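Local coordinates for protein probable oxidoreductase (Pseudomonas aeruginosa, PDB 4B7C) that is a probable NADP-dependent oxidoreductase of the medium-chain dehydrogenase/reductase family, its physiological substrate not being established, at residues G89-A92 and G93-V96; G183-K186 and C187-L190. All coordinates share one frame; numbering follows the deposited sequence.

Interaction 1: residues G89-A92 and G93-V96; sequences GFQA and GDYV
D94 folds its carboxylate back over the backbone of Q91 across a type II beta turn, Q91 to D94, which leads into strand 95-97 in the GroES-like N-terminal domain. Two hydrogen bonds define the closure. The backbone bond from D94 N to Q91 O, 3.0 Å, shuts the turn itself, while Q91 N donates to D94 OD2 at 2.8 Å, a nearly straight bond with an N-H...O angle of 169°. That donor comes from above the carboxylate, 57° out of its plane, rather than alongside it. The side chain reaches this position because CG of D94 stands beside its own backbone N, the same N that closes the turn. OD2 also forms a salt bridge with K115, so an amide and an ammonium group share one oxygen.

The Q91 and D94 side chains cross at about a right angle, yet the terminal amide and the carboxylate have planes only 4° apart; the touching atoms are Q91 CG and D94 OD1, 3.5 Å apart. At the third turn position, G93 has a positive phi, as the type II geometry requires. Farther from the bend, F90 slants across V96, an apolar contact continued by I41 and V43 of strand 41-49. The methyl V96 CG1 is 3.7 Å from both CD1 and CE1 of F90.

Interaction 2: residues G183-K186 and C187-L190; sequences GAEK and CRFL
E185 OE2 takes two N-H groups from R188: NH2 at 3.0 Å and, weakly, NE at 3.4 Å. The stronger claim on NE belongs to the other carboxylate oxygen, with R188 NE donating to E185 OE1 at 2.8 Å and an N-H...O angle of 163°. The guanidinium therefore grips the acid side-on, through NE and one terminal nitrogen, and each oxygen offers its syn lone pair in the main pair of bonds. The oxygens lie close to the guanidinium plane, which puts the carboxylate at its edge; the two planes are also nearly parallel, 12° apart. Both residues place CG anti to the backbone N and run side by side; bends farther out along each chain then bring the flat groups level.

This i to i+3 salt bridge lies on the first turns of helix 184-193, the helical connection of the beta-alpha-beta unit formed with strands 176-181 and 198-201 in the Rossmann-type domain. G183 is the N-cap residue, and its carbonyl O takes a weak bond from C187 N, 3.3 Å. The next three i to i+4 bonds are tighter; F189 N to E185 O, for example, measures 2.9 Å. NH1 of R188 forms a salt bridge with E192 and a long, weak ion pair with E193. On another side of the helix C187 touches A199 and D201 of strand 198-201, and its SG comes within 3.4 Å of G183 O.

Interactions 1 and 2 are independent local contacts in different domains. Their centres are 40 Å apart, their nearest atoms about 25 Å, and they lie on opposite sides of the chain's centre. Each links a carboxylate to a group three residues away, but D94 in interaction 1 receives a backbone N-H, whereas E185 in interaction 2 receives a guanidinium; K115 is a second partner of D94, while in interaction 2 it is the arginine, R188, that has one, E192. Segment 89-96 belongs to the GroES-like part, segment 183-190 to the Rossmann part, which in this family probably holds the NADP. No bound cofactor fixes the distance of either contact from that site.

Interaction 1: residues G89-A92 and G93-V96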
loop_
_atom_site.group_PDB
_atom_site.type_symbol
_atom_site.label_atom_id
_atom_site.label_comp_id
_atom_site.label_asym_id
_atom_site.label_seq_id
_atom_site.Cartn_x
_atom_site.Cartn_y
_atom_site.Cartn_z
ATOM N N GLY B 89 -2.852 -36.316 -17.317
ATOM C CA GLY B 89 -3.212 -35.871 -15.967
ATOM C C GLY B 89 -4.652 -36.117 -15.550
ATOM O O GLY B 89 -5.011 -35.946 -14.384
ATOM N N PHE B 90 -5.484 -36.514 -16.502
ATOM C CA PHE B 90 -6.923 -36.630 -16.269
ATOM C C PHE B 90 -7.501 -37.876 -16.923
ATOM O O PHE B 90 -7.085 -38.286 -18.001
ATOM C CB PHE B 90 -7.668 -35.382 -16.788
ATOM C CG PHE B 90 -7.207 -34.110 -16.149
ATOM C CD1 PHE B 90 -7.784 -33.653 -14.981
ATOM C CD2 PHE B 90 -6.170 -33.391 -16.714
ATOM C CE1 PHE B 90 -7.325 -32.508 -14.357
ATOM C CE2 PHE B 90 -5.711 -32.240 -16.112
ATOM C CZ PHE B 90 -6.290 -31.794 -14.935
ATOM N N GLN B 91 -8.523 -38.431 -16.289
ATOM C CA GLN B 91 -9.233 -39.585 -16.857
ATOM C C GLN B 91 -10.741 -39.323 -16.869
ATOM O O GLN B 91 -11.282 -38.555 -16.051
ATOM C CB GLN B 91 -8.840 -40.938 -16.186
ATOM C CG GLN B 91 -9.294 -41.105 -14.757
ATOM C CD GLN B 91 -8.989 -42.478 -14.157
ATOM O OE1 GLN B 91 -7.877 -42.984 -14.260
ATOM N NE2 GLN B 91 -9.981 -43.064 -13.489
ATOM N N ALA B 92 -11.415 -39.989 -17.797
ATOM C CA ALA B 92 -12.863 -40.013 -17.849
ATOM C C ALA B 92 -13.425 -40.391 -16.469
ATOM O O ALA B 92 -12.960 -41.335 -15.824
ATOM C CB ALA B 92 -13.319 -40.996 -18.920
ATOM N N GLY B 93 -14.416 -39.631 -16.006
ATOM C CA GLY B 93 -15.021 -39.863 -14.686
ATOM C C GLY B 93 -14.490 -38.953 -13.593
ATOM O O GLY B 93 -15.144 -38.782 -12.555
ATOM N N ASP B 94 -13.314 -38.367 -13.822
ATOM C CA ASP B 94 -12.779 -37.343 -12.915
ATOM C C ASP B 94 -13.717 -36.148 -12.880
ATOM O O ASP B 94 -14.269 -35.750 -13.908
ATOM C CB ASP B 94 -11.396 -36.835 -13.351
ATOM C CG ASP B 94 -10.281 -37.844 -13.114
ATOM O OD1 ASP B 94 -10.510 -38.849 -12.410
ATOM O OD2 ASP B 94 -9.170 -37.618 -13.645
ATOM N N TYR B 95 -13.872 -35.568 -11.697
ATOM C CA TYR B 95 -14.474 -34.256 -11.559
ATOM C C TYR B 95 -13.361 -33.236 -11.396
ATOM O O TYR B 95 -12.412 -33.442 -10.639
ATOM C CB TYR B 95 -15.439 -34.179 -10.379
ATOM C CG TYR B 95 -16.731 -34.897 -10.651
ATOM C CD1 TYR B 95 -16.823 -36.283 -10.492
ATOM C CD2 TYR B 95 -17.857 -34.213 -11.101
ATOM C CE1 TYR B 95 -18.003 -36.966 -10.750
ATOM C CE2 TYR B 95 -19.038 -34.884 -11.363
ATOM C CZ TYR B 95 -19.104 -36.262 -11.186
ATOM O OH TYR B 95 -20.277 -36.933 -11.440
ATOM N N VAL B 96 -13.501 -32.124 -12.110
ATOM C CA VAL B 96 -12.480 -31.093 -12.133
ATOM C C VAL B 96 -13.038 -29.700 -11.844
ATOM O O VAL B 96 -14.210 -29.413 -12.109
ATOM C CB VAL B 96 -11.728 -31.049 -13.491
ATOM C CG1 VAL B 96 -10.949 -32.319 -13.722
ATOM C CG2 VAL B 96 -12.680 -30.790 -14.670
#

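Interaction 2: residues G183-K186 and C187-L190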
loop_
_atom_site.group_PDB
_atom_site.type_symbol
_atom_site.label_atom_id
_atom_site.label_comp_id
_atom_site.label_asym_id
_atom_site.label_seq_id
_atom_site.Cartn_x
_atom_site.Cartn_y
_atom_site.Cartn_z
ATOM N N GLY B 183 -27.108 -3.867 4.899
ATOM C CA GLY B 183 -28.422 -4.407 5.284
ATOM C C GLY B 183 -28.434 -5.142 6.612
ATOM O O GLY B 183 -27.443 -5.755 7.011
ATOM N N ALA B 184 -29.580 -5.087 7.290
ATOM C CA ALA B 184 -29.730 -5.639 8.642
ATOM C C ALA B 184 -29.633 -7.162 8.681
ATOM O O ALA B 184 -29.087 -7.726 9.633
ATOM C CB ALA B 184 -31.055 -5.192 9.245
ATOM N N GLU B 185 -30.156 -7.819 7.649
ATOM C CA GLU B 185 -30.188 -9.291 7.615
ATOM C C GLU B 185 -28.783 -9.866 7.460
ATOM O O GLU B 185 -28.399 -10.796 8.171
ATOM C CB GLU B 185 -31.103 -9.825 6.494
ATOM C CG GLU B 185 -31.279 -11.338 6.422
ATOM C CD GLU B 185 -31.093 -12.064 7.759
ATOM O OE1 GLU B 185 -31.345 -11.546 8.864
ATOM O OE2 GLU B 185 -30.657 -13.199 7.735
ATOM N N LYS B 186 -28.020 -9.306 6.528
ATOM C CA LYS B 186 -26.622 -9.714 6.337
ATOM C C LYS B 186 -25.831 -9.584 7.632
ATOM O O LYS B 186 -25.113 -10.499 8.029
ATOM C CB LYS B 186 -25.958 -8.895 5.228
ATOM C CG LYS B 186 -26.333 -9.353 3.829
ATOM C CD LYS B 186 -25.655 -8.507 2.759
ATOM C CE LYS B 186 -25.961 -9.024 1.360
ATOM N NZ LYS B 186 -25.236 -8.243 0.319
ATOM N N CYS B 187 -25.981 -8.442 8.296
ATOM C CA CYS B 187 -25.238 -8.163 9.533
ATOM C C CYS B 187 -25.617 -9.110 10.664
ATOM O O CYS B 187 -24.750 -9.589 11.405
ATOM C CB CYS B 187 -25.418 -6.708 9.955
ATOM S SG CYS B 187 -24.535 -5.561 8.853
ATOM N N ARG B 188 -26.912 -9.389 10.784
ATOM C CA ARG B 188 -27.408 -10.369 11.764
ATOM C C ARG B 188 -26.810 -11.738 11.499
ATOM O O ARG B 188 -26.318 -12.406 12.406
ATOM C CB ARG B 188 -28.934 -10.470 11.686
ATOM C CG ARG B 188 -29.596 -11.344 12.753
ATOM C CD ARG B 188 -30.866 -12.062 12.267
ATOM N NE ARG B 188 -30.726 -12.987 11.134
ATOM C CZ ARG B 188 -30.316 -14.255 11.212
ATOM N NH1 ARG B 188 -29.946 -14.781 12.374
ATOM N NH2 ARG B 188 -30.251 -14.995 10.111
ATOM N N PHE B 189 -26.857 -12.139 10.236
ATOM C CA PHE B 189 -26.292 -13.424 9.803
ATOM C C PHE B 189 -24.816 -13.563 10.190
ATOM O O PHE B 189 -24.390 -14.586 10.729
ATOM C CB PHE B 189 -26.469 -13.581 8.288
ATOM C CG PHE B 189 -25.850 -14.827 7.737
ATOM C CD1 PHE B 189 -26.465 -16.065 7.914
ATOM C CD2 PHE B 189 -24.653 -14.767 7.050
ATOM C CE1 PHE B 189 -25.893 -17.222 7.409
ATOM C CE2 PHE B 189 -24.080 -15.915 6.547
ATOM C CZ PHE B 189 -24.693 -17.142 6.731
ATOM N N LEU B 190 -24.042 -12.512 9.937
ATOM C CA LEU B 190 -22.612 -12.507 10.269
ATOM C C LEU B 190 -22.355 -12.773 11.747
ATOM O O LEU B 190 -21.497 -13.580 12.110
ATOM C CB LEU B 190 -21.964 -11.171 9.875
ATOM C CG LEU B 190 -21.855 -10.869 8.378
ATOM C CD1 LEU B 190 -21.312 -9.459 8.152
ATOM C CD2 LEU B 190 -20.995 -11.910 7.678
#